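Local coordinates for UspA domain-containing protein (PDB 2DUM) that is of unestablished function but belongs to the universal stress protein A family, whose members often bind nucleotides and pair as dimers, at the interface of chains A and B. Sequence-based numbering; all coordinates share one arbitrary frame. Chains: chain A/B, Hypothetical protein PH0823.

Contact 1: the interface of chains A and B. Residues chain A 28, 156, 158; chain B 117, 119, 148-150.
The C-terminal end of helix 16-28 and the tail after strand 151-154 of chain A meet two loops of chain B. One loop runs from helix 138-146 into strand 151-154, the other from helix 105-115 into strand 120-124. A:Arg28 reaches across from the last turn of its helix. A bend at chi3 (133°) turns the face of its guanidinium onto the ring of B:Pro150. CG of the proline lies 3.4 Å above the guanidinium plane, offset toward its rim. The guanidinium is also tied to its own chain. NE makes a weak hydrogen bond, 3.3 Å long, to the backbone O of A:Glu156, which lies in plane at the edge. A:Asp158 is poorly ordered, so its contacts are tentative. As modelled, its carboxylate atom OD2 forms a salt bridge of 3.1 Å with NH1 of A:Arg28. B:Lys149 approaches at about a right angle to both A:Arg28 and A:Asp158. Its amino NZ makes a long salt bridge of 3.9 Å to the same A:Asp158 OD2 in the model. If the carboxylate is placed correctly, it sits between two basic groups and would probably offset their like charges. Its OD1 lies 2.9 Å from OD1 of B:Asn117, two acceptors as modelled, and that placement is doubtful. In the fold, A:Glu156 and A:Asp158 follow strand 151-154 of chain A, while B:Lys148 to B:Pro150 lead into the same strand of chain B. The site thus lies at the edge where the two alpha/beta subunits meet.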
# COMPACT_ATOMS: atom_id res chain seq x y z
N ARG A 28 -0.58 -7.73 12.55
CA ARG A 28 -1.59 -6.97 11.84
C ARG A 28 -2.56 -7.82 11.11
O ARG A 28 -3.75 -7.65 11.33
CB ARG A 28 -0.94 -6.01 10.84
CG ARG A 28 -0.04 -5.06 11.53
CD ARG A 28 0.19 -3.81 10.77
NE ARG A 28 0.03 -2.60 11.62
CZ ARG A 28 -1.14 -1.98 11.86
NH1 ARG A 28 -1.15 -0.90 12.63
NH2 ARG A 28 -2.30 -2.45 11.32
N GLU A 156 4.75 -0.93 10.97
CA GLU A 156 4.94 -1.38 12.37
C GLU A 156 3.58 -1.41 13.07
O GLU A 156 2.61 -0.76 12.63
CB GLU A 156 5.98 -0.53 13.17
CG GLU A 156 6.25 -0.98 14.66
CD GLU A 156 6.52 -2.53 14.84
OE1 GLU A 156 5.58 -3.34 15.15
OE2 GLU A 156 7.69 -2.96 14.68
N ASP A 158 0.50 -1.82 16.30
CA ASP A 158 -0.39 -0.91 17.03
C ASP A 158 0.05 -0.49 18.50
O ASP A 158 1.14 0.12 18.73
CB ASP A 158 -1.83 -1.50 16.97
CG ASP A 158 -2.77 -0.72 16.03
OD1 ASP A 158 -3.99 -1.00 16.06
OD2 ASP A 158 -2.30 0.19 15.28
N ASN B 117 -8.93 3.86 14.48
CA ASN B 117 -8.13 2.62 14.65
C ASN B 117 -8.37 1.66 13.48
O ASN B 117 -8.34 0.42 13.63
CB ASN B 117 -8.32 1.92 16.06
CG ASN B 117 -7.25 0.79 16.35
OD1 ASN B 117 -6.02 1.01 16.36
ND2 ASN B 117 -7.75 -0.43 16.56
N SER B 119 -7.68 -0.51 10.00
CA SER B 119 -6.64 -1.58 9.84
C SER B 119 -5.69 -1.31 8.69
O SER B 119 -4.62 -1.88 8.65
CB SER B 119 -7.28 -2.96 9.63
OG SER B 119 -7.75 -3.10 8.29
N LYS B 148 1.12 5.95 10.83
CA LYS B 148 1.59 4.69 11.39
C LYS B 148 0.88 3.37 10.84
O LYS B 148 1.47 2.24 10.85
CB LYS B 148 1.67 4.86 12.90
CG LYS B 148 3.08 5.54 13.29
CD LYS B 148 3.11 6.75 14.32
CE LYS B 148 2.73 6.32 15.76
NZ LYS B 148 1.34 5.65 16.04
N LYS B 149 -0.34 3.55 10.29
CA LYS B 149 -1.19 2.49 9.71
C LYS B 149 -0.54 1.94 8.40
O LYS B 149 0.47 2.50 7.87
CB LYS B 149 -2.64 3.04 9.53
CG LYS B 149 -3.47 3.31 10.83
CD LYS B 149 -2.83 2.66 12.03
CE LYS B 149 -3.77 1.80 12.89
NZ LYS B 149 -4.85 2.66 13.59
N PRO B 150 -0.96 0.77 7.92
CA PRO B 150 -0.37 0.44 6.65
C PRO B 150 -1.23 0.97 5.55
O PRO B 150 -2.34 1.35 5.82
CB PRO B 150 -0.37 -1.07 6.67
CG PRO B 150 -0.82 -1.45 8.13
CD PRO B 150 -1.69 -0.37 8.48

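Contact 2: the interface of chains A and B. Residues chain A 25, 28, 152, 154; chain B 4, 120, 150.
B:Met4, in the N-terminal segment of chain B, packs its CE methyl against A:Ile154 at the end of strand 151-154. The contacts described here are apolar. The methyl CE of B:Met4 lies 3.5 Å from the terminal methyl CD1 of A:Ile154. The thioether chain starts with CG anti to the backbone N (chi1 -162°), then bends at chi2 and chi3, which brings SD and CE against chain A. SD also sits 3.8 Å from A:Ile154 CD1. The same sulfur lies 4.1 Å from CE1, on the ring of A:Phe25, a looser contact made obliquely. A:Leu152 slides past B:Met4 in the opposite direction, with CD1 4.2 Å from SD. Its other methyl, CD2, meets CD1 of B:Leu120 at 3.7 Å, where the two leucine branches touch at an angle. B:Pro150 lies alongside A:Ile154 and points the same way, with its CB 3.8 Å from CD1 of the isoleucine. That one methyl thus touches both the methionine and the proline.

The aliphatic CD of A:Arg28 also touches the proline ring, and with an alanine in place of A:Arg28 that ring would probably lose the cover of CD and the guanidinium, leaving a gap beside it.

Side chains from helix 16-28 and strand 151-154 of chain A thus pack on B:Met4, B:Leu120 and B:Pro150. The patch supplies a hydrophobic part of the two-fold A/B interface. Dimers are common in this family, so it may hold a biological dimer together, although the structure alone does not prove this.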
# COMPACT_ATOMS: atom_id res chain seq x y z
N PHE A 25 3.20 -8.04 9.53
CA PHE A 25 2.13 -8.54 8.72
C PHE A 25 1.52 -9.61 9.52
O PHE A 25 0.29 -9.68 9.62
CB PHE A 25 2.61 -9.15 7.47
CG PHE A 25 1.50 -9.48 6.51
CD1 PHE A 25 0.78 -8.50 5.87
CD2 PHE A 25 1.17 -10.79 6.19
CE1 PHE A 25 -0.26 -8.80 4.98
CE2 PHE A 25 0.10 -11.08 5.24
CZ PHE A 25 -0.60 -10.08 4.68
N ARG A 28 -0.58 -7.73 12.55
CA ARG A 28 -1.59 -6.97 11.84
C ARG A 28 -2.56 -7.82 11.11
O ARG A 28 -3.75 -7.65 11.33
CB ARG A 28 -0.94 -6.01 10.84
CG ARG A 28 -0.04 -5.06 11.53
CD ARG A 28 0.19 -3.81 10.77
NE ARG A 28 0.03 -2.60 11.62
CZ ARG A 28 -1.14 -1.98 11.86
NH1 ARG A 28 -1.15 -0.90 12.63
NH2 ARG A 28 -2.30 -2.45 11.32
N LEU A 152 1.22 -2.73 -0.95
CA LEU A 152 0.95 -2.60 0.45
C LEU A 152 2.25 -2.11 1.11
O LEU A 152 3.36 -2.78 1.14
CB LEU A 152 0.56 -3.97 0.98
CG LEU A 152 -0.63 -4.06 1.95
CD1 LEU A 152 -0.57 -5.28 2.76
CD2 LEU A 152 -0.63 -3.03 2.88
N ILE A 154 3.84 -1.80 4.43
CA ILE A 154 3.58 -2.19 5.82
C ILE A 154 4.67 -1.44 6.58
O ILE A 154 5.64 -0.97 5.92
CB ILE A 154 3.53 -3.76 5.99
CG1 ILE A 154 2.38 -4.23 6.85
CG2 ILE A 154 4.67 -4.30 6.76
CD1 ILE A 154 1.07 -4.49 6.08
N MET B 4 -6.77 -8.41 8.30
CA MET B 4 -6.37 -7.13 7.54
C MET B 4 -7.21 -6.16 6.58
O MET B 4 -6.67 -5.11 6.14
CB MET B 4 -5.00 -7.27 6.81
CG MET B 4 -4.33 -5.82 6.41
SD MET B 4 -2.52 -5.74 6.44
CE MET B 4 -2.20 -4.21 7.16
N LEU B 120 -6.12 -0.48 7.75
CA LEU B 120 -5.39 -0.20 6.53
C LEU B 120 -6.01 1.03 5.88
O LEU B 120 -7.20 1.31 6.10
CB LEU B 120 -5.59 -1.35 5.57
CG LEU B 120 -5.40 -1.20 4.08
CD1 LEU B 120 -3.85 -1.37 3.63
CD2 LEU B 120 -6.30 -2.15 3.37
N PRO B 150 -0.96 0.77 7.92
CA PRO B 150 -0.37 0.44 6.65
C PRO B 150 -1.23 0.97 5.55
O PRO B 150 -2.34 1.35 5.82
CB PRO B 150 -0.37 -1.07 6.67
CG PRO B 150 -0.82 -1.45 8.13
CD PRO B 150 -1.69 -0.37 8.48

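Contact 1 and contact 2 are neighbouring parts of one interface, with the centres of their C-alpha atoms about 6 Å apart. They share A:Arg28 and B:Pro150, so this pair forms the border between a more polar zone and an apolar one. Contact 1 draws on loops of chain B and the C-terminal tail of chain A. Contact 2 adds strand 151-154 of chain A and the N-terminal segment and strand 120-124 of chain B. Both use helix 16-28 of chain A. The two-fold symmetry repeats each contact with the chains exchanged. Together they combine apolar packing with a tentative ionic link in what may be the natural dimer.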